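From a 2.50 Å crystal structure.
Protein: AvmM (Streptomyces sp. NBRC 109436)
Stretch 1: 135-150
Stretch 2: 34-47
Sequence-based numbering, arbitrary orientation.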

# COMPACT_ATOMS: atom_id res chain seq x y z
N SER A 135 -6.64 -5.69 13.84
CA SER A 135 -7.01 -4.72 12.83
C SER A 135 -8.52 -4.74 12.63
O SER A 135 -9.18 -5.74 12.90
CB SER A 135 -6.28 -4.97 11.49
OG SER A 135 -6.89 -5.99 10.74
N VAL A 136 -9.05 -3.60 12.16
CA VAL A 136 -10.46 -3.40 11.84
C VAL A 136 -10.55 -2.92 10.40
O VAL A 136 -9.82 -2.01 9.99
CB VAL A 136 -11.13 -2.38 12.79
CG1 VAL A 136 -12.55 -2.03 12.33
CG2 VAL A 136 -11.14 -2.89 14.24
N THR A 137 -11.48 -3.49 9.63
CA THR A 137 -11.63 -3.17 8.22
C THR A 137 -12.97 -2.51 7.99
O THR A 137 -13.99 -2.94 8.54
CB THR A 137 -11.56 -4.44 7.35
OG1 THR A 137 -10.24 -5.01 7.35
CG2 THR A 137 -12.01 -4.17 5.90
N ALA A 138 -12.97 -1.49 7.13
CA ALA A 138 -14.19 -0.99 6.52
C ALA A 138 -14.12 -1.36 5.05
O ALA A 138 -13.13 -1.05 4.37
CB ALA A 138 -14.35 0.52 6.70
N HIS A 139 -15.14 -2.06 4.56
CA HIS A 139 -15.36 -2.17 3.13
C HIS A 139 -16.20 -0.96 2.72
O HIS A 139 -17.18 -0.63 3.39
CB HIS A 139 -16.07 -3.48 2.80
CG HIS A 139 -15.31 -4.71 3.20
ND1 HIS A 139 -14.55 -5.44 2.31
CD2 HIS A 139 -15.17 -5.31 4.41
CE1 HIS A 139 -14.00 -6.46 2.95
NE2 HIS A 139 -14.36 -6.41 4.22
N VAL A 140 -15.81 -0.26 1.66
CA VAL A 140 -16.39 1.05 1.37
C VAL A 140 -16.88 1.11 -0.07
O VAL A 140 -16.12 0.82 -1.00
CB VAL A 140 -15.38 2.19 1.62
CG1 VAL A 140 -16.07 3.51 1.46
CG2 VAL A 140 -14.77 2.08 2.96
N ARG A 141 -18.13 1.54 -0.27
CA ARG A 141 -18.68 1.77 -1.59
C ARG A 141 -18.91 3.26 -1.77
O ARG A 141 -19.63 3.90 -0.98
CB ARG A 141 -19.97 0.98 -1.80
CG ARG A 141 -19.77 -0.50 -2.00
CD ARG A 141 -21.08 -1.28 -1.85
NE ARG A 141 -20.88 -2.71 -2.04
CZ ARG A 141 -21.71 -3.66 -1.63
NH1 ARG A 141 -22.84 -3.36 -0.99
NH2 ARG A 141 -21.40 -4.94 -1.85
N LEU A 142 -18.31 3.81 -2.84
CA LEU A 142 -18.23 5.25 -3.03
C LEU A 142 -18.59 5.58 -4.46
O LEU A 142 -18.18 4.88 -5.40
CB LEU A 142 -16.83 5.77 -2.72
CG LEU A 142 -16.59 7.25 -2.94
CD1 LEU A 142 -17.52 8.08 -2.08
CD2 LEU A 142 -15.14 7.58 -2.64
N ALA A 143 -19.37 6.65 -4.62
CA ALA A 143 -19.77 7.16 -5.92
C ALA A 143 -19.93 8.66 -5.81
O ALA A 143 -20.62 9.15 -4.91
CB ALA A 143 -21.07 6.50 -6.39
N PHE A 144 -19.29 9.40 -6.70
CA PHE A 144 -19.55 10.83 -6.81
C PHE A 144 -20.62 11.07 -7.85
O PHE A 144 -20.74 10.32 -8.82
CB PHE A 144 -18.29 11.60 -7.18
CG PHE A 144 -17.24 11.54 -6.13
CD1 PHE A 144 -17.21 12.49 -5.10
CD2 PHE A 144 -16.30 10.52 -6.13
CE1 PHE A 144 -16.23 12.43 -4.12
CE2 PHE A 144 -15.32 10.46 -5.15
CZ PHE A 144 -15.29 11.41 -4.15
N ARG A 145 -21.43 12.10 -7.62
CA ARG A 145 -22.47 12.39 -8.58
C ARG A 145 -21.84 12.77 -9.91
O ARG A 145 -20.72 13.29 -9.96
CB ARG A 145 -23.39 13.51 -8.07
CG ARG A 145 -22.71 14.86 -7.92
CD ARG A 145 -23.71 15.95 -7.52
NE ARG A 145 -23.12 17.28 -7.52
CZ ARG A 145 -22.86 17.97 -8.62
NH1 ARG A 145 -23.11 17.45 -9.81
NH2 ARG A 145 -22.32 19.19 -8.54
N GLU A 146 -22.54 12.47 -11.00
CA GLU A 146 -22.11 12.89 -12.32
C GLU A 146 -21.98 14.41 -12.35
O GLU A 146 -22.72 15.13 -11.66
CB GLU A 146 -23.13 12.44 -13.36
CG GLU A 146 -23.03 10.98 -13.72
CD GLU A 146 -24.10 10.55 -14.71
OE1 GLU A 146 -24.80 11.44 -15.25
OE2 GLU A 146 -24.22 9.33 -14.96
N GLY A 147 -21.05 14.89 -13.16
CA GLY A 147 -20.94 16.32 -13.33
C GLY A 147 -20.08 17.04 -12.33
O GLY A 147 -20.05 18.27 -12.34
N ILE A 148 -19.41 16.32 -11.42
CA ILE A 148 -18.43 16.93 -10.54
C ILE A 148 -17.09 16.25 -10.81
O ILE A 148 -17.04 15.03 -11.00
CB ILE A 148 -18.86 16.86 -9.06
CG1 ILE A 148 -17.95 17.72 -8.18
CG2 ILE A 148 -18.93 15.41 -8.57
CD1 ILE A 148 -18.54 18.02 -6.79
N THR A 149 -16.04 17.05 -10.94
CA THR A 149 -14.72 16.55 -11.29
C THR A 149 -13.66 17.16 -10.38
O THR A 149 -13.90 18.16 -9.69
CB THR A 149 -14.34 16.87 -12.73
OG1 THR A 149 -14.23 18.29 -12.90
CG2 THR A 149 -15.36 16.29 -13.70
N SER A 150 -12.48 16.54 -10.39
CA SER A 150 -11.34 17.08 -9.66
C SER A 150 -10.05 16.51 -10.25
O SER A 150 -9.98 15.32 -10.55
CB SER A 150 -11.44 16.75 -8.17
OG SER A 150 -10.27 17.19 -7.51
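Stretch 2 34-47: VITPGETIEFSVFY

Stretch 2 lies beside stretch 1 as an antiparallel neighbour in a β-sheet. Strand 135-144 and the strand that includes residues 41-47 and runs on beyond Tyr 47 have N-to-C directions 158° apart, and their axes approach to 4.5 Å. Together the two stretches bury 1165 Å².

The register runs from Val 136 with Tyr 47 through Ala 138 with Val 45 and Val 140 with Phe 43 to Leu 142 with Ile 41. Each of these pairs is closed by two backbone hydrogen bonds. Ala 138 N to Val 45 O is 2.7 Å, and Val 45 N to Ala 138 O is 2.9 Å. Between them lie the non-hydrogen-bonded pairs, where the backbones come closer. Thr 137 and Phe 46 are the tightest, with CA to CA 4.0 Å.

The hydrogen-bonded pairs send their side chains to one face. Here the aromatic rings of stretch 2 lean across onto stretch 1. Phe 43 and Tyr 47 both have chi1 in p, and the ends of their side chains come nearer. Val 140 CB sits over the face of the Phe 43 ring, 3.8 Å from its centroid. Val 136 CB sits over the Tyr 47 ring in the same way, also at 3.8 Å. Val 45 lies between these two aromatic residues in sequence, and its CG1 reaches Val 140 CG2 at 3.8 Å and the small Ala 138 CB at 4.1 Å. Leu 142 CB meets the edge of the Phe 43 ring, 4.3 Å from Phe 43 CE1.

The other face is more polar. Glu 42 extends to Arg 141 and forms a salt bridge, Arg 141 NE to Glu 42 OE1 2.9 Å. A water joins Glu 42 OE2 to His 139 ND1, 2.9 Å from each. The Phe 46 ring leads away, but Phe 46 CB packs 3.3 Å from Thr 137 OG1.

Past Ala 143 the contact passes to the type II turn from Thr 36 to Glu 39. Gly 38 N donates to Phe 144 O at 2.8 Å. A second water accepts from Phe 144 N and donates to Thr 36 O and Glu 39 O. Gly 38 has no side chain, and Glu 146 CG uses the space, 3.6 Å from Gly 38 CA; a CB there would clash with it. Positive phi also favours glycine here. The Pro 37 ring is a bump against the 145-148 turn, with CG 3.7 Å from Ile 148 O. Ile 35 CG2 meets the edge of the Phe 144 ring, 4.2 Å from Phe 144 CD2.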

# COMPACT_ATOMS: atom_id res chain seq x y z
N VAL A 34 -7.94 6.76 -10.84
CA VAL A 34 -8.92 7.60 -11.51
C VAL A 34 -10.30 7.02 -11.22
O VAL A 34 -10.53 5.82 -11.39
CB VAL A 34 -8.69 7.71 -13.04
CG1 VAL A 34 -9.78 8.52 -13.65
CG2 VAL A 34 -7.32 8.35 -13.36
N ILE A 35 -11.21 7.88 -10.75
CA ILE A 35 -12.58 7.51 -10.47
C ILE A 35 -13.49 8.17 -11.50
O ILE A 35 -13.39 9.39 -11.73
CB ILE A 35 -12.99 7.90 -9.03
CG1 ILE A 35 -12.26 6.99 -8.01
CG2 ILE A 35 -14.50 7.85 -8.88
CD1 ILE A 35 -12.37 7.41 -6.58
N THR A 36 -14.35 7.39 -12.12
CA THR A 36 -15.26 7.96 -13.10
C THR A 36 -16.45 8.59 -12.40
O THR A 36 -17.11 7.93 -11.59
CB THR A 36 -15.75 6.90 -14.07
OG1 THR A 36 -14.64 6.39 -14.82
CG2 THR A 36 -16.80 7.47 -15.03
N PRO A 37 -16.79 9.84 -12.72
CA PRO A 37 -18.00 10.45 -12.14
C PRO A 37 -19.22 9.59 -12.40
O PRO A 37 -19.36 8.98 -13.46
CB PRO A 37 -18.09 11.80 -12.86
CG PRO A 37 -16.71 12.12 -13.20
CD PRO A 37 -16.02 10.82 -13.50
N GLY A 38 -20.07 9.48 -11.37
CA GLY A 38 -21.31 8.76 -11.45
C GLY A 38 -21.18 7.29 -11.18
O GLY A 38 -22.19 6.63 -10.87
N GLU A 39 -19.96 6.76 -11.26
CA GLU A 39 -19.68 5.34 -11.16
C GLU A 39 -19.44 4.96 -9.70
O GLU A 39 -18.92 5.76 -8.92
CB GLU A 39 -18.45 5.01 -12.03
CG GLU A 39 -17.81 3.64 -11.78
CD GLU A 39 -16.38 3.54 -12.33
OE1 GLU A 39 -15.46 4.30 -11.88
OE2 GLU A 39 -16.19 2.72 -13.26
N THR A 40 -19.81 3.73 -9.34
CA THR A 40 -19.61 3.22 -7.99
C THR A 40 -18.36 2.33 -7.94
O THR A 40 -18.23 1.38 -8.72
CB THR A 40 -20.83 2.43 -7.49
OG1 THR A 40 -21.98 3.28 -7.40
CG2 THR A 40 -20.55 1.80 -6.12
N ILE A 41 -17.47 2.63 -7.01
CA ILE A 41 -16.32 1.79 -6.74
C ILE A 41 -16.45 1.23 -5.33
O ILE A 41 -17.06 1.85 -4.44
CB ILE A 41 -15.00 2.55 -6.90
CG1 ILE A 41 -14.90 3.61 -5.80
CG2 ILE A 41 -14.90 3.15 -8.33
CD1 ILE A 41 -13.54 4.10 -5.54
N GLU A 42 -15.85 0.06 -5.13
CA GLU A 42 -15.70 -0.53 -3.81
C GLU A 42 -14.22 -0.69 -3.54
O GLU A 42 -13.49 -1.18 -4.40
CB GLU A 42 -16.40 -1.89 -3.72
CG GLU A 42 -16.28 -2.56 -2.34
CD GLU A 42 -17.28 -3.71 -2.15
OE1 GLU A 42 -18.32 -3.75 -2.87
OE2 GLU A 42 -17.01 -4.58 -1.27
N PHE A 43 -13.78 -0.26 -2.37
CA PHE A 43 -12.42 -0.50 -1.89
C PHE A 43 -12.50 -0.91 -0.43
O PHE A 43 -13.58 -0.98 0.17
CB PHE A 43 -11.51 0.72 -2.08
CG PHE A 43 -11.96 1.95 -1.33
CD1 PHE A 43 -12.84 2.85 -1.91
CD2 PHE A 43 -11.53 2.18 -0.02
CE1 PHE A 43 -13.27 3.97 -1.21
CE2 PHE A 43 -11.94 3.31 0.66
CZ PHE A 43 -12.82 4.20 0.06
N SER A 44 -11.36 -1.27 0.14
CA SER A 44 -11.31 -1.60 1.54
C SER A 44 -10.22 -0.75 2.19
O SER A 44 -9.29 -0.28 1.53
CB SER A 44 -11.10 -3.11 1.81
OG SER A 44 -9.77 -3.53 1.63
N VAL A 45 -10.40 -0.51 3.47
CA VAL A 45 -9.44 0.25 4.26
C VAL A 45 -9.49 -0.35 5.66
O VAL A 45 -10.56 -0.75 6.14
CB VAL A 45 -9.77 1.77 4.22
CG1 VAL A 45 -11.26 2.03 4.50
CG2 VAL A 45 -8.89 2.59 5.18
N PHE A 46 -8.34 -0.44 6.31
CA PHE A 46 -8.30 -1.12 7.59
C PHE A 46 -7.24 -0.45 8.46
O PHE A 46 -6.22 0.01 7.95
CB PHE A 46 -8.01 -2.62 7.44
CG PHE A 46 -7.10 -2.99 6.27
CD1 PHE A 46 -7.61 -3.10 4.98
CD2 PHE A 46 -5.75 -3.27 6.48
CE1 PHE A 46 -6.79 -3.42 3.91
CE2 PHE A 46 -4.91 -3.61 5.42
CZ PHE A 46 -5.43 -3.70 4.12
N TYR A 47 -7.50 -0.37 9.76
CA TYR A 47 -6.52 0.20 10.67
C TYR A 47 -5.99 -0.89 11.59
O TYR A 47 -6.75 -1.76 12.03
CB TYR A 47 -7.09 1.40 11.44
CG TYR A 47 -8.34 1.17 12.29
CD1 TYR A 47 -9.62 1.27 11.72
CD2 TYR A 47 -8.24 0.93 13.66
CE1 TYR A 47 -10.78 1.09 12.49
CE2 TYR A 47 -9.38 0.75 14.45
CZ TYR A 47 -10.65 0.83 13.85
OH TYR A 47 -11.77 0.66 14.62
O HOH W 1 -17.74 8.29 -8.79
O HOH W 2 -14.19 -4.71 -0.43